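PDB 1VK1: ParB-like N-terminal domain-containing protein, which is a ParB-like protein that probably binds ATP and acts as a kinase, with a C-terminal region related to that of the L-serine kinase SerK. Local coordinates for residues G48-P53 with R84-I89; L55-P60 with L90-E95. All coordinates share one frame; numbering follows the deposited sequence. Where two conformers were deposited one is given.

Contact 1 (G48-P53 with R84-I89); sequences GIFWKP and RAPSVI
Phe50 of strand 49-50 packs on Pro86 of strand 84-90 in the ParB-like N-terminal domain. The phenyl ring and the proline ring cross at a slant. Phe50 CD2 lies 3.5 Å from Pro86 CG, and Phe50 CE2 is 3.6 Å from the same carbon. The Phe50 ring reaches across because CG is anti to the backbone N (chi1 -171°). Its tip, CZ, comes within 4.4 Å of Ala85 CB, a looser touch. Further along, Pro53 packs beside Val88. Their side chains lie side by side and point the same way, with Pro53 CG 4.1 Å from Val88 CG2. Between these two apolar patches the backbones approach through a CA-H...O contact. Pro53 CA is 3.4 Å from Pro86 O, with a bent angle of 120° at the hydrogen.

Helix 71-80 packs against both sides. Its Leu77 touches both Phe50 and Ala85. Its Arg73 touches Phe50, and Arg73 NH2 hydrogen-bonds to Pro53 O. Strand 49-50 pairs with strand 236-237, while strand 84-90 runs between strands 19-22 and 54-58. The contact thus packs the link from helix 34-47 to strand 54-58 against a central strand of the mixed sheet. Within strand 84-90, Ser87 OG hydrogen-bonds back to Ala85 O at 3.0 Å, approaching from above the carbonyl plane.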
ATOM      1  N   GLY A  48      14.808 -15.108 -10.430  1.00 12.14           N
ATOM      2  CA  GLY A  48      15.762 -14.329 -11.206  1.00 11.45           C
ATOM      3  C   GLY A  48      15.179 -13.322 -12.176  1.00 12.04           C
ATOM      4  O   GLY A  48      15.909 -12.763 -12.974  1.00 12.27           O
ATOM      5  N   ILE A  49      13.864 -13.060 -12.106  1.00 11.59           N
ATOM      6  CA  ILE A  49      13.193 -12.219 -13.092  1.00 12.41           C
ATOM      7  C   ILE A  49      12.366 -11.148 -12.399  1.00 11.46           C
ATOM      8  O   ILE A  49      11.629 -11.444 -11.467  1.00 12.12           O
ATOM      9  CB  ILE A  49      12.274 -13.078 -14.006  1.00 12.88           C
ATOM     10  CG1 ILE A  49      13.108 -14.095 -14.826  1.00 14.55           C
ATOM     11  CG2 ILE A  49      11.447 -12.212 -14.947  1.00 13.98           C
ATOM     12  CD1 ILE A  49      14.060 -13.485 -15.852  1.00 17.00           C
ATOM     13  N   PHE A  50      12.518  -9.915 -12.862  1.00 10.82           N
ATOM     14  CA  PHE A  50      11.692  -8.793 -12.445  1.00 11.15           C
ATOM     15  C   PHE A  50      10.675  -8.573 -13.541  1.00 11.80           C
ATOM     16  O   PHE A  50      11.031  -8.269 -14.668  1.00 14.44           O
ATOM     17  CB  PHE A  50      12.611  -7.567 -12.272  1.00 11.43           C
ATOM     18  CG  PHE A  50      11.943  -6.387 -11.637  1.00 11.15           C
ATOM     19  CD1 PHE A  50      11.920  -6.231 -10.271  1.00 11.69           C
ATOM     20  CD2 PHE A  50      11.336  -5.422 -12.409  1.00 13.27           C
ATOM     21  CE1 PHE A  50      11.303  -5.135  -9.694  1.00 12.77           C
ATOM     22  CE2 PHE A  50      10.714  -4.315 -11.802  1.00 13.23           C
ATOM     23  CZ  PHE A  50      10.701  -4.191 -10.474  1.00 12.55           C
ATOM     24  N   TRP A  51       9.410  -8.752 -13.223  1.00 11.17           N
ATOM     25  CA  TRP A  51       8.390  -8.769 -14.290  1.00 13.04           C
ATOM     26  C   TRP A  51       7.319  -7.709 -14.213  1.00 12.83           C
ATOM     27  O   TRP A  51       6.485  -7.617 -15.130  1.00 15.76           O
ATOM     28  CB  TRP A  51       7.766 -10.144 -14.424  1.00 15.50           C
ATOM     29  CG  TRP A  51       7.200 -10.668 -13.220  1.00 15.64           C
ATOM     30  CD1 TRP A  51       7.801 -11.540 -12.341  1.00 17.30           C
ATOM     31  CD2 TRP A  51       5.857 -10.474 -12.729  1.00 17.19           C
ATOM     32  NE1 TRP A  51       6.929 -11.857 -11.326  1.00 18.39           N
ATOM     33  CE2 TRP A  51       5.732 -11.223 -11.546  1.00 17.36           C
ATOM     34  CE3 TRP A  51       4.749  -9.733 -13.167  1.00 17.59           C
ATOM     35  CZ2 TRP A  51       4.563 -11.251 -10.800  1.00 19.39           C
ATOM     36  CZ3 TRP A  51       3.589  -9.773 -12.413  1.00 17.69           C
ATOM     37  CH2 TRP A  51       3.515 -10.520 -11.250  1.00 18.17           C
ATOM     38  N   LYS A  52       7.297  -6.937 -13.140  1.00 13.11           N
ATOM     39  CA  LYS A  52       6.244  -5.952 -12.954  1.00 13.97           C
ATOM     40  C   LYS A  52       6.879  -4.576 -12.856  1.00 13.54           C
ATOM     41  O   LYS A  52       7.507  -4.262 -11.829  1.00 13.27           O
ATOM     42  CB  LYS A  52       5.426  -6.259 -11.681  1.00 16.12           C
ATOM     43  CG  LYS A  52       4.106  -5.514 -11.629  1.00 19.05           C
ATOM     44  CD  LYS A  52       3.244  -5.927 -10.426  1.00 22.83           C
ATOM     45  CE  LYS A  52       1.952  -5.100 -10.362  1.00 26.95           C
ATOM     46  NZ  LYS A  52       1.019  -5.569  -9.285  1.00 30.10           N
ATOM     47  N   PRO A  53       6.734  -3.729 -13.888  1.00 13.11           N
ATOM     48  CA  PRO A  53       7.469  -2.457 -13.895  1.00 12.79           C
ATOM     49  C   PRO A  53       7.017  -1.549 -12.766  1.00 11.94           C
ATOM     50  O   PRO A  53       5.859  -1.596 -12.348  1.00 13.06           O
ATOM     51  CB  PRO A  53       7.109  -1.840 -15.247  1.00 15.74           C
ATOM     52  CG  PRO A  53       5.792  -2.439 -15.600  1.00 17.66           C
ATOM     53  CD  PRO A  53       5.860  -3.867 -15.078  1.00 16.49           C
ATOM     54  N   ARG A  84      18.912   0.029 -10.524  1.00 10.82           N
ATOM     55  CA  ARG A  84      17.889   0.550 -11.410  1.00 10.19           C
ATOM     56  C   ARG A  84      16.708  -0.397 -11.457  1.00 10.03           C
ATOM     57  O   ARG A  84      16.828  -1.556 -11.050  1.00 10.87           O
ATOM     58  CB  ARG A  84      18.463   0.752 -12.820  1.00 10.75           C
ATOM     59  CG  ARG A  84      18.889  -0.577 -13.506  1.00 13.46           C
ATOM     60  CD  ARG A  84      19.560  -0.428 -14.869  1.00 14.16           C
ATOM     61  NE  ARG A  84      20.885   0.162 -14.766  1.00 14.90           N
ATOM     62  CZ  ARG A  84      21.961  -0.514 -14.419  1.00 15.09           C
ATOM     63  NH1 ARG A  84      21.891  -1.822 -14.140  1.00 15.29           N
ATOM     64  NH2 ARG A  84      23.127   0.122 -14.326  1.00 16.64           N
ATOM     65  N   ALA A  85      15.577   0.092 -11.958  1.00  9.67           N
ATOM     66  CA  ALA A  85      14.445  -0.778 -12.201  1.00  9.25           C
ATOM     67  C   ALA A  85      13.696  -0.311 -13.437  1.00  9.80           C
ATOM     68  O   ALA A  85      13.554   0.889 -13.675  1.00  9.79           O
ATOM     69  CB  ALA A  85      13.492  -0.812 -11.016  1.00  9.82           C
ATOM     70  N   PRO A  86      13.162  -1.255 -14.221  1.00  9.81           N
ATOM     71  CA  PRO A  86      12.291  -0.899 -15.336  1.00  9.67           C
ATOM     72  C   PRO A  86      11.005  -0.244 -14.845  1.00  9.49           C
ATOM     73  O   PRO A  86      10.389  -0.734 -13.900  1.00 10.51           O
ATOM     74  CB  PRO A  86      11.976  -2.238 -15.986  1.00 11.38           C
ATOM     75  CG  PRO A  86      12.178  -3.249 -14.956  1.00 13.45           C
ATOM     76  CD  PRO A  86      13.266  -2.719 -14.047  1.00 11.53           C
ATOM     77  N   SER A  87      10.638   0.845 -15.499  1.00  8.98           N
ATOM     78  CA  SER A  87       9.611   1.741 -15.039  1.00  9.72           C
ATOM     79  C   SER A  87       8.750   2.264 -16.189  1.00  9.78           C
ATOM     80  O   SER A  87       9.214   2.455 -17.305  1.00 12.19           O
ATOM     81  CB  SER A  87      10.256   2.931 -14.321  1.00 10.16           C
ATOM     82  OG  SER A  87      11.074   2.538 -13.228  1.00  9.67           O
ATOM     83  N   VAL A  88       7.498   2.538 -15.863  1.00  9.84           N
ATOM     84  CA  VAL A  88       6.585   3.238 -16.749  1.00 11.12           C
ATOM     85  C   VAL A  88       6.375   4.602 -16.127  1.00 10.85           C
ATOM     86  O   VAL A  88       6.019   4.692 -14.957  1.00 11.52           O
ATOM     87  CB  VAL A  88       5.251   2.473 -16.898  1.00 13.80           C
ATOM     88  CG1 VAL A  88       4.216   3.299 -17.703  1.00 15.13           C
ATOM     89  CG2 VAL A  88       5.485   1.131 -17.555  1.00 15.33           C
ATOM     90  N   ILE A  89       6.588   5.655 -16.907  1.00 10.59           N
ATOM     91  CA  ILE A  89       6.460   7.026 -16.447  1.00 12.23           C
ATOM     92  C   ILE A  89       5.076   7.568 -16.854  1.00 12.82           C
ATOM     93  O   ILE A  89       4.739   7.575 -18.033  1.00 14.45           O
ATOM     94  CB  ILE A  89       7.564   7.906 -17.068  1.00 14.15           C
ATOM     95  CG1 ILE A  89       8.947   7.252 -16.948  1.00 17.52           C
ATOM     96  CG2 ILE A  89       7.531   9.317 -16.472  1.00 15.50           C
ATOM     97  CD1 ILE A  89       9.349   6.976 -15.617  1.00 18.29           C
TER

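Contact 2 (L55-P60 with L90-E95); sequences LLAKIP and LDYFDE
Leu90 meets strand 54-58 through its backbone N, which donates to Leu56 O at 2.8 Å. The bond is nearly straight (168°). Leu90 CB sits 3.5 Å from the same oxygen. Leu90 CG is anti to the carbonyl carbon (chi1 -55°), and beyond it CD1 touches Leu55 CB at 4.1 Å. One residue after Leu56, Ala57 CB packs on Tyr92 CB at 3.7 Å. These pairs form the close, largely buried part of the contact. Tyr92 OH is hydrogen-bonded to His225 NE2, and the two rings also meet.

Past Ala57 the two backbones part and two waters bridge them. One water accepts from Lys58 N and donates to Leu90 O, at 2.8 Å from each. A second joins Lys58 O to Tyr92 N by longer bonds. The Lys58 side chain leads away to a salt bridge with Asp63. On the exposed side, Asp91 OD1 accepts from Phe93 N at 3.2 Å, from above the carboxylate plane. Phe93 itself reaches helix 205-213. Residues 91-94 form a type I beta turn that carries an Asx turn. The arrangement is that of a chain turning away after Leu90, where the parallel pairing of strands 54-58 and 84-90, the two inner strands of a mixed sheet, comes to its end.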
ATOM      1  N   LEU A  55       5.658   1.895 -11.493  1.00  8.99           N
ATOM      2  CA  LEU A  55       4.904   3.033 -12.038  1.00  9.13           C
ATOM      3  C   LEU A  55       5.365   4.265 -11.308  1.00  7.99           C
ATOM      4  O   LEU A  55       5.351   4.292 -10.071  1.00  8.49           O
ATOM      5  CB  LEU A  55       3.381   2.870 -11.861  1.00 10.79           C
ATOM      6  CG  LEU A  55       2.790   1.605 -12.459  1.00 12.70           C
ATOM      7  CD1 LEU A  55       1.260   1.577 -12.233  1.00 15.76           C
ATOM      8  CD2 LEU A  55       3.142   1.448 -13.922  1.00 15.21           C
ATOM      9  N   LEU A  56       5.808   5.265 -12.083  1.00  8.78           N
ATOM     10  CA  LEU A  56       6.399   6.476 -11.563  1.00  8.91           C
ATOM     11  C   LEU A  56       5.747   7.699 -12.166  1.00  9.84           C
ATOM     12  O   LEU A  56       5.182   7.640 -13.252  1.00 12.22           O
ATOM     13  CB  LEU A  56       7.885   6.539 -11.931  1.00  9.18           C
ATOM     14  CG  LEU A  56       8.776   5.387 -11.465  1.00  9.52           C
ATOM     15  CD1 LEU A  56      10.210   5.656 -11.964  1.00 10.43           C
ATOM     16  CD2 LEU A  56       8.758   5.198  -9.980  1.00  9.53           C
ATOM     17  N   ALA A  57       5.891   8.829 -11.492  1.00  9.16           N
ATOM     18  CA  ALA A  57       5.492  10.135 -12.031  1.00 10.23           C
ATOM     19  C   ALA A  57       6.518  11.158 -11.605  1.00 10.06           C
ATOM     20  O   ALA A  57       6.940  11.177 -10.456  1.00 10.49           O
ATOM     21  CB  ALA A  57       4.126  10.537 -11.529  1.00 11.64           C
ATOM     22  N   LYS A  58       6.931  12.022 -12.506  1.00 10.85           N
ATOM     23  CA  LYS A  58       7.925  13.021 -12.141  1.00 11.30           C
ATOM     24  C   LYS A  58       7.341  14.019 -11.131  1.00 11.00           C
ATOM     25  O   LYS A  58       6.206  14.469 -11.251  1.00 13.64           O
ATOM     26  CB  LYS A  58       8.492  13.746 -13.392  1.00 14.85           C
ATOM     27  CG  LYS A  58       9.635  14.767 -13.057  1.00 17.14           C
ATOM     28  CD  LYS A  58      10.520  15.116 -14.253  1.00 20.41           C
ATOM     29  CE  LYS A  58      11.671  14.119 -14.428  1.00 21.77           C
ATOM     30  NZ  LYS A  58      12.703  14.632 -15.358  1.00 23.07           N
ATOM     31  N   ILE A  59       8.137  14.364 -10.140  1.00 10.63           N
ATOM     32  CA  ILE A  59       7.780  15.400  -9.175  1.00 11.28           C
ATOM     33  C   ILE A  59       8.163  16.758  -9.798  1.00 12.44           C
ATOM     34  O   ILE A  59       9.318  16.982 -10.132  1.00 13.35           O
ATOM     35  CB  ILE A  59       8.492  15.167  -7.855  1.00 11.03           C
ATOM     36  CG1 ILE A  59       8.036  13.836  -7.234  1.00 11.44           C
ATOM     37  CG2 ILE A  59       8.217  16.315  -6.892  1.00 12.91           C
ATOM     38  CD1 ILE A  59       8.905  13.365  -6.104  1.00 11.52           C
ATOM     39  N   PRO A  60       7.188  17.664  -9.975  1.00 14.97           N
ATOM     40  CA  PRO A  60       7.478  18.955 -10.630  1.00 17.54           C
ATOM     41  C   PRO A  60       8.631  19.729  -9.991  1.00 18.83           C
ATOM     42  O   PRO A  60       8.777  19.741  -8.766  1.00 20.73           O
ATOM     43  CB  PRO A  60       6.156  19.729 -10.491  1.00 19.71           C
ATOM     44  CG  PRO A  60       5.156  18.718 -10.447  1.00 18.97           C
ATOM     45  CD  PRO A  60       5.763  17.557  -9.621  1.00 16.20           C
ATOM     46  N   LEU A  90       4.297   7.982 -15.871  1.00 13.36           N
ATOM     47  CA  LEU A  90       2.930   8.449 -16.013  1.00 15.02           C
ATOM     48  C   LEU A  90       2.867   9.960 -15.822  1.00 14.56           C
ATOM     49  O   LEU A  90       3.717  10.551 -15.139  1.00 17.48           O
ATOM     50  CB  LEU A  90       2.078   7.827 -14.879  1.00 16.09           C
ATOM     51  CG  LEU A  90       2.047   6.331 -14.708  1.00 18.44           C
ATOM     52  CD1 LEU A  90       1.270   5.955 -13.455  1.00 18.93           C
ATOM     53  CD2 LEU A  90       1.429   5.672 -15.906  1.00 19.39           C
ATOM     54  N   ASP A  91       1.846  10.587 -16.411  1.00 18.21           N
ATOM     55  CA  ASP A  91       1.436  11.928 -16.011  1.00 20.72           C
ATOM     56  C   ASP A  91       0.431  11.723 -14.885  1.00 18.53           C
ATOM     57  O   ASP A  91      -0.683  11.291 -15.129  1.00 20.95           O
ATOM     58  CB  ASP A  91       0.799  12.677 -17.186  1.00 25.29           C
ATOM     59  CG  ASP A  91       0.181  14.028 -16.774  1.00 29.94           C
ATOM     60  OD1 ASP A  91       0.277  14.422 -15.569  1.00 32.22           O
ATOM     61  OD2 ASP A  91      -0.424  14.755 -17.593  1.00 33.85           O
ATOM     62  N   TYR A  92       0.839  12.038 -13.671  1.00 16.98           N
ATOM     63  CA  TYR A  92       0.048  11.682 -12.491  1.00 15.96           C
ATOM     64  C   TYR A  92      -1.346  12.333 -12.514  1.00 16.15           C
ATOM     65  O   TYR A  92      -2.314  11.726 -12.081  1.00 16.17           O
ATOM     66  CB  TYR A  92       0.798  12.063 -11.230  1.00 14.23           C
ATOM     67  CG  TYR A  92       0.240  11.416  -9.988  1.00 13.49           C
ATOM     68  CD1 TYR A  92       0.086  10.012  -9.906  1.00 14.67           C
ATOM     69  CD2 TYR A  92      -0.113  12.168  -8.887  1.00 13.79           C
ATOM     70  CE1 TYR A  92      -0.426   9.409  -8.763  1.00 12.60           C
ATOM     71  CE2 TYR A  92      -0.616  11.568  -7.753  1.00 13.68           C
ATOM     72  CZ  TYR A  92      -0.776  10.184  -7.696  1.00 12.10           C
ATOM     73  OH  TYR A  92      -1.275   9.585  -6.566  1.00 13.35           O
ATOM     74  N   PHE A  93      -1.449  13.545 -13.072  1.00 16.56           N
ATOM     75  CA  PHE A  93      -2.720  14.300 -13.027  1.00 17.46           C
ATOM     76  C   PHE A  93      -3.551  14.145 -14.279  1.00 20.07           C
ATOM     77  O   PHE A  93      -4.548  14.833 -14.464  1.00 21.76           O
ATOM     78  CB  PHE A  93      -2.450  15.740 -12.628  1.00 18.27           C
ATOM     79  CG  PHE A  93      -2.023  15.863 -11.200  1.00 17.43           C
ATOM     80  CD1 PHE A  93      -2.948  15.654 -10.164  1.00 18.13           C
ATOM     81  CD2 PHE A  93      -0.700  16.118 -10.871  1.00 19.40           C
ATOM     82  CE1 PHE A  93      -2.570  15.730  -8.846  1.00 18.75           C
ATOM     83  CE2 PHE A  93      -0.314  16.193  -9.531  1.00 20.00           C
ATOM     84  CZ  PHE A  93      -1.256  16.006  -8.522  1.00 19.64           C
ATOM     85  N   ASP A  94      -3.180  13.181 -15.103  1.00 19.39           N
ATOM     86  CA  ASP A  94      -4.048  12.715 -16.146  1.00 21.73           C
ATOM     87  C   ASP A  94      -5.281  12.077 -15.492  1.00 20.87           C
ATOM     88  O   ASP A  94      -5.147  11.331 -14.502  1.00 19.59           O
ATOM     89  CB  ASP A  94      -3.306  11.701 -17.017  1.00 25.18           C
ATOM     90  CG  ASP A  94      -4.076  11.322 -18.251  1.00 29.01           C
ATOM     91  OD1 ASP A  94      -3.727  11.829 -19.338  1.00 32.96           O
ATOM     92  OD2 ASP A  94      -5.049  10.537 -18.240  1.00 30.15           O
ATOM     93  N   GLU A  95      -6.470  12.361 -16.030  1.00 21.56           N
ATOM     94  CA  GLU A  95      -7.732  11.849 -15.471  1.00 22.23           C
ATOM     95  C   GLU A  95      -7.835  10.317 -15.486  1.00 20.64           C
ATOM     96  O   GLU A  95      -8.595   9.739 -14.720  1.00 23.17           O
ATOM     97  CB  GLU A  95      -8.952  12.482 -16.178  0.50 23.85           C
ATOM     98  CG  GLU A  95      -9.297  13.877 -15.678  0.50 26.27           C
ATOM     99  CD  GLU A  95      -9.784  13.877 -14.238  0.50 27.92           C
ATOM    100  OE1 GLU A  95     -10.844  13.268 -13.955  0.50 29.63           O
ATOM    101  OE2 GLU A  95      -9.106  14.481 -13.386  0.50 29.01           O
TER
HETATM  102  O   HOH W   1       6.016  12.175 -15.190  1.00 18.40           O
HETATM  103  O   HOH W   2       3.508  13.778 -12.847  1.00 28.51           O

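How the contacts relate
The centres of contacts 1 and 2 are about 17 Å apart, and both reach the same mixed sheet. Its strands 54-58 and 84-90 are parallel neighbours. Along the chain the segments alternate: 48-53, 55-60, 84-89, 90-95. Helix 71-80 lies in the connection between the two strands. Contact 1 runs along most of strand 84-90, and contact 2 lies where that strand gives way to a loop. The two meet directly: Val88 O probably accepts a hydrogen bond from Leu56 N, and Val88 CB packs on Leu55 CD2. All four segments belong to the ParB-like N-terminal domain. Segment 48-53 leads into strand 54-58 but packs on strand 84-90; 90-95 leads out of strand 84-90 and packs on strand 54-58.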